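Local coordinates for sulfatase (Bacteroides fragilis CAG:558, PDB 6USS), which probably hydrolyses aryl sulfate esters as a calcium-dependent gut bacterial arylsulfatase, at residues A[344-356]-A[436-450]. The protein carries 1 engineered substitution. Numbering follows the deposited sequence.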
loop_
_atom_site.group_PDB
_atom_site.type_symbol
_atom_site.label_atom_id
_atom_site.label_comp_id
_atom_site.label_asym_id
_atom_site.label_seq_id
_atom_site.Cartn_x
_atom_site.Cartn_y
_atom_site.Cartn_z
ATOM N N LEU A 344 -21.366 21.258 27.505
ATOM C CA LEU A 344 -22.109 20.175 26.873
ATOM C C LEU A 344 -22.404 19.071 27.886
ATOM O O LEU A 344 -21.657 18.878 28.848
ATOM C CB LEU A 344 -21.338 19.604 25.684
ATOM C CG LEU A 344 -20.892 20.631 24.655
ATOM C CD1 LEU A 344 -20.285 19.919 23.468
ATOM C CD2 LEU A 344 -22.078 21.490 24.241
ATOM N N ASN A 345 -23.503 18.341 27.654
ATOM C CA ASN A 345 -23.917 17.263 28.549
ATOM C C ASN A 345 -23.131 15.975 28.273
ATOM O O ASN A 345 -23.086 15.491 27.135
ATOM C CB ASN A 345 -25.419 17.011 28.399
ATOM C CG ASN A 345 -26.032 16.334 29.626
ATOM O OD1 ASN A 345 -25.390 15.535 30.303
ATOM N ND2 ASN A 345 -27.304 16.641 29.894
ATOM N N SER A 346 -22.516 15.429 29.316
ATOM C CA SER A 346 -21.928 14.089 29.286
ATOM C C SER A 346 -20.757 14.088 28.280
ATOM O O SER A 346 -20.024 15.082 28.142
ATOM C CB SER A 346 -23.035 13.067 29.027
ATOM O OG SER A 346 -22.535 11.747 28.932
ATOM N N GLY A 347 -20.540 12.978 27.571
ATOM C CA GLY A 347 -19.371 12.869 26.728
ATOM C C GLY A 347 -19.329 11.578 25.949
ATOM O O GLY A 347 -20.377 11.061 25.546
ATOM N N LYS A 348 -18.123 11.037 25.768
ATOM C CA LYS A 348 -17.922 9.865 24.922
ATOM C C LYS A 348 -18.934 8.775 25.246
ATOM O O LYS A 348 -19.165 8.462 26.414
ATOM C CB LYS A 348 -16.499 9.327 25.085
ATOM C CG LYS A 348 -16.263 8.061 24.266
ATOM C CD LYS A 348 -14.828 7.667 24.260
ATOM C CE LYS A 348 -14.615 6.528 23.268
ATOM N NZ LYS A 348 -13.195 6.161 23.176
ATOM N N GLY A 349 -19.555 8.218 24.197
ATOM C CA GLY A 349 -20.573 7.204 24.341
ATOM C C GLY A 349 -21.992 7.730 24.439
ATOM O O GLY A 349 -22.937 6.944 24.302
ATOM N N SER A 350 -22.168 9.032 24.674
ATOM C CA SER A 350 -23.478 9.648 24.833
ATOM C C SER A 350 -24.001 10.175 23.509
ATOM O O SER A 350 -23.243 10.663 22.666
ATOM C CB SER A 350 -23.439 10.803 25.830
ATOM O OG SER A 350 -24.757 11.211 26.143
ATOM N N ALA A 351 -25.314 10.098 23.345
ATOM C CA ALA A 351 -25.941 10.792 22.233
ATOM C C ALA A 351 -26.128 12.276 22.520
ATOM O O ALA A 351 -26.480 13.027 21.600
ATOM C CB ALA A 351 -27.278 10.132 21.895
ATOM N N TYR A 352 -25.894 12.707 23.762
ATOM C CA TYR A 352 -25.892 14.121 24.102
ATOM C C TYR A 352 -24.765 14.844 23.361
ATOM O O TYR A 352 -23.846 14.222 22.816
ATOM C CB TYR A 352 -25.738 14.297 25.617
ATOM C CG TYR A 352 -26.978 13.923 26.402
ATOM C CD1 TYR A 352 -28.196 13.765 25.754
ATOM C CD2 TYR A 352 -26.933 13.705 27.782
ATOM C CE1 TYR A 352 -29.344 13.410 26.449
ATOM C CE2 TYR A 352 -28.080 13.355 28.489
ATOM C CZ TYR A 352 -29.285 13.211 27.808
ATOM O OH TYR A 352 -30.443 12.866 28.470
ATOM N N GLU A 353 -24.827 16.186 23.355
ATOM C CA GLU A 353 -23.838 16.973 22.609
ATOM C C GLU A 353 -22.416 16.716 23.093
ATOM O O GLU A 353 -21.460 16.844 22.317
ATOM C CB GLU A 353 -24.152 18.463 22.713
ATOM C CG GLU A 353 -25.496 18.849 22.119
ATOM C CD GLU A 353 -25.484 18.866 20.589
ATOM O OE1 GLU A 353 -24.978 19.856 19.997
ATOM O OE2 GLU A 353 -25.978 17.886 19.990
ATOM N N GLY A 354 -22.254 16.367 24.370
ATOM C CA GLY A 354 -20.930 16.087 24.889
ATOM C C GLY A 354 -20.278 14.896 24.218
ATOM O O GLY A 354 -19.048 14.801 24.184
ATOM N N GLY A 355 -21.084 13.977 23.672
ATOM C CA GLY A 355 -20.558 12.820 22.975
ATOM C C GLY A 355 -20.287 13.026 21.495
ATOM O O GLY A 355 -19.537 12.249 20.897
ATOM N N VAL A 356 -20.882 14.051 20.881
ATOM C CA VAL A 356 -20.876 14.154 19.422
ATOM C C VAL A 356 -20.439 15.517 18.892
ATOM O O VAL A 356 -20.045 15.611 17.714
ATOM C CB VAL A 356 -22.259 13.776 18.841
ATOM C CG1 VAL A 356 -22.559 12.312 19.103
ATOM C CG2 VAL A 356 -23.356 14.679 19.408
ATOM N N PRO A 436 -25.366 9.818 31.369
ATOM C CA PRO A 436 -26.455 10.530 30.679
ATOM C C PRO A 436 -26.334 10.410 29.157
ATOM O O PRO A 436 -25.281 10.682 28.565
ATOM C CB PRO A 436 -26.294 11.976 31.171
ATOM C CG PRO A 436 -25.596 11.844 32.521
ATOM C CD PRO A 436 -24.649 10.674 32.337
ATOM N N GLY A 437 -27.422 9.974 28.526
ATOM C CA GLY A 437 -27.414 9.799 27.090
ATOM C C GLY A 437 -26.715 8.554 26.598
ATOM O O GLY A 437 -26.734 8.290 25.388
ATOM N N ILE A 438 -26.107 7.774 27.487
ATOM C CA ILE A 438 -25.404 6.558 27.095
ATOM C C ILE A 438 -26.356 5.376 27.174
ATOM O O ILE A 438 -27.130 5.248 28.129
ATOM C CB ILE A 438 -24.170 6.323 27.982
ATOM C CG1 ILE A 438 -23.299 7.573 28.036
ATOM C CG2 ILE A 438 -23.378 5.162 27.465
ATOM C CD1 ILE A 438 -22.062 7.416 28.906
ATOM N N GLY A 439 -26.266 4.490 26.180
ATOM C CA GLY A 439 -27.132 3.343 26.051
ATOM C C GLY A 439 -27.571 3.183 24.606
ATOM O O GLY A 439 -27.229 4.000 23.742
ATOM N N PRO A 440 -28.351 2.141 24.313
ATOM C CA PRO A 440 -28.857 1.949 22.934
ATOM C C PRO A 440 -29.839 3.048 22.536
ATOM O O PRO A 440 -30.921 3.176 23.115
ATOM C CB PRO A 440 -29.548 0.580 22.994
ATOM C CG PRO A 440 -29.287 0.036 24.380
ATOM C CD PRO A 440 -28.893 1.152 25.263
ATOM N N THR A 441 -29.468 3.829 21.520
ATOM C CA THR A 441 -30.264 4.972 21.096
ATOM C C THR A 441 -30.173 5.137 19.587
ATOM O O THR A 441 -29.231 4.661 18.943
ATOM C CB THR A 441 -29.773 6.275 21.737
ATOM O OG1 THR A 441 -28.383 6.461 21.420
ATOM C CG2 THR A 441 -29.968 6.267 23.248
ATOM N N CYS A 442 -31.147 5.845 19.031
ATOM C CA CYS A 442 -30.951 6.547 17.779
ATOM C C CYS A 442 -31.378 7.990 17.974
ATOM O O CYS A 442 -32.207 8.303 18.831
ATOM C CB CYS A 442 -31.739 5.907 16.618
ATOM S SG CYS A 442 -33.368 5.397 17.132
ATOM N N THR A 443 -30.824 8.867 17.153
ATOM C CA THR A 443 -30.985 10.299 17.303
ATOM C C THR A 443 -31.179 10.921 15.935
ATOM O O THR A 443 -30.493 10.543 14.974
ATOM C CB THR A 443 -29.747 10.904 17.969
ATOM O OG1 THR A 443 -29.545 10.276 19.234
ATOM C CG2 THR A 443 -29.937 12.388 18.184
ATOM N N VAL A 444 -32.103 11.877 15.844
ATOM C CA VAL A 444 -32.153 12.787 14.703
ATOM C C VAL A 444 -32.033 14.232 15.190
ATOM O O VAL A 444 -32.632 14.619 16.201
ATOM C CB VAL A 444 -33.438 12.598 13.870
ATOM C CG1 VAL A 444 -34.700 12.818 14.744
ATOM C CG2 VAL A 444 -33.420 13.541 12.671
ATOM N N ARG A 445 -31.235 15.017 14.466
ATOM C CA ARG A 445 -31.153 16.460 14.625
ATOM C C ARG A 445 -31.659 17.113 13.349
ATOM O O ARG A 445 -31.310 16.674 12.249
ATOM C CB ARG A 445 -29.716 16.905 14.895
ATOM C CG ARG A 445 -29.518 18.396 14.873
ATOM C CD ARG A 445 -30.208 19.067 16.049
ATOM N NE ARG A 445 -29.988 20.507 16.019
ATOM C CZ ARG A 445 -28.828 21.111 16.289
ATOM N NH1 ARG A 445 -27.749 20.415 16.636
ATOM N NH2 ARG A 445 -28.744 22.431 16.203
ATOM N N LYS A 446 -32.487 18.146 13.490
ATOM C CA LYS A 446 -33.050 18.812 12.315
ATOM C C LYS A 446 -33.447 20.212 12.740
ATOM O O LYS A 446 -34.340 20.372 13.573
ATOM C CB LYS A 446 -34.245 18.042 11.767
ATOM C CG LYS A 446 -34.936 18.689 10.564
ATOM C CD LYS A 446 -36.409 18.270 10.504
ATOM C CE LYS A 446 -36.869 17.868 9.095
ATOM N NZ LYS A 446 -36.195 18.620 7.998
ATOM N N GLY A 447 -32.807 21.217 12.157
ATOM C CA GLY A 447 -33.059 22.579 12.610
ATOM C C GLY A 447 -32.610 22.737 14.053
ATOM O O GLY A 447 -31.514 22.317 14.443
ATOM N N ASP A 448 -33.468 23.341 14.859
ATOM C CA ASP A 448 -33.155 23.592 16.253
ATOM C C ASP A 448 -33.414 22.386 17.130
ATOM O O ASP A 448 -33.160 22.451 18.336
ATOM C CB ASP A 448 -33.998 24.760 16.773
ATOM C CG ASP A 448 -33.712 26.057 16.049
ATOM O OD1 ASP A 448 -32.664 26.138 15.350
ATOM O OD2 ASP A 448 -34.536 26.993 16.181
ATOM N N TRP A 449 -33.942 21.308 16.565
ATOM C CA TRP A 449 -34.563 20.260 17.350
ATOM C C TRP A 449 -33.771 18.973 17.240
ATOM O O TRP A 449 -33.322 18.596 16.155
ATOM C CB TRP A 449 -36.009 20.038 16.912
ATOM C CG TRP A 449 -36.895 21.193 17.279
ATOM C CD1 TRP A 449 -37.396 22.141 16.439
ATOM C CD2 TRP A 449 -37.369 21.529 18.593
ATOM N NE1 TRP A 449 -38.158 23.041 17.146
ATOM C CE2 TRP A 449 -38.153 22.690 18.470
ATOM C CE3 TRP A 449 -37.215 20.956 19.856
ATOM C CZ2 TRP A 449 -38.783 23.287 19.565
ATOM C CZ3 TRP A 449 -37.840 21.559 20.948
ATOM C CH2 TRP A 449 -38.617 22.706 20.791
ATOM N N LYS A 450 -33.591 18.320 18.380
ATOM C CA LYS A 450 -32.858 17.070 18.476
ATOM C C LYS A 450 -33.737 16.076 19.213
ATOM O O LYS A 450 -34.231 16.379 20.308
ATOM C CB LYS A 450 -31.531 17.278 19.210
ATOM C CG LYS A 450 -30.671 16.040 19.356
ATOM C CD LYS A 450 -29.387 16.409 20.080
ATOM C CE LYS A 450 -28.433 15.236 20.128
ATOM N NZ LYS A 450 -27.207 15.521 20.941
HETATM O O HOH W 1 -24.005 4.435 24.386
HETATM O O HOH W 2 -27.241 17.727 17.580
#
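S346 and S350 both donate their hydroxyls to the carbonyl oxygen of P436, each in the carbonyl plane on a lone pair, at 3.0 Å from S346 OG and 2.5 Å from S350 OG. The S350 hydroxyl, held anti to its own nitrogen (chi1 -169°), also accepts from Y352 N, closing an ST turn. One residue on, A351 N reaches G437 O at 3.1 Å; the bond is nearly straight (170°), although the N-H comes from above the carbonyl plane. Water 1 joins G349 O to G439 N.

Charged groups hold the far end. The extended K450 chain carries NZ to A351 O (2.7 Å, in the carbonyl plane) and to the anti lone pair of E353 OE2 (2.8 Å, a salt bridge); E471 is a further anionic partner of this ammonium. E353, bent at chi2 (-75°), runs past K450 in the opposite direction, and water 2 relays its OE2 to R445 NH1, while its OE1 is taken by R357 and Y83. In 344-356, K348 NZ salt-bridges the calcium ligand D43, placing this loop beside the metal site.

Apolar contacts flank the serine bonds. G437 CA sits over the centre of one face of the Y352 ring, a CH-pi contact at 3.8 Å, and P436 CB touches Y352 CE2. I438 CG1 lies against S350 CA. Between the two ends, the A351 methyl makes van der Waals contact with the OG1 atoms of T441 and T443, nearest T443 OG1 at 3.5 Å.

The contact fastens the loop before strand 357-363 of the large mixed sheet to the four-stranded antiparallel sheet, where Y352 packs on I452 and Y454 of strand 449-454, and V356 and T443 meet W425 of strand 422-427.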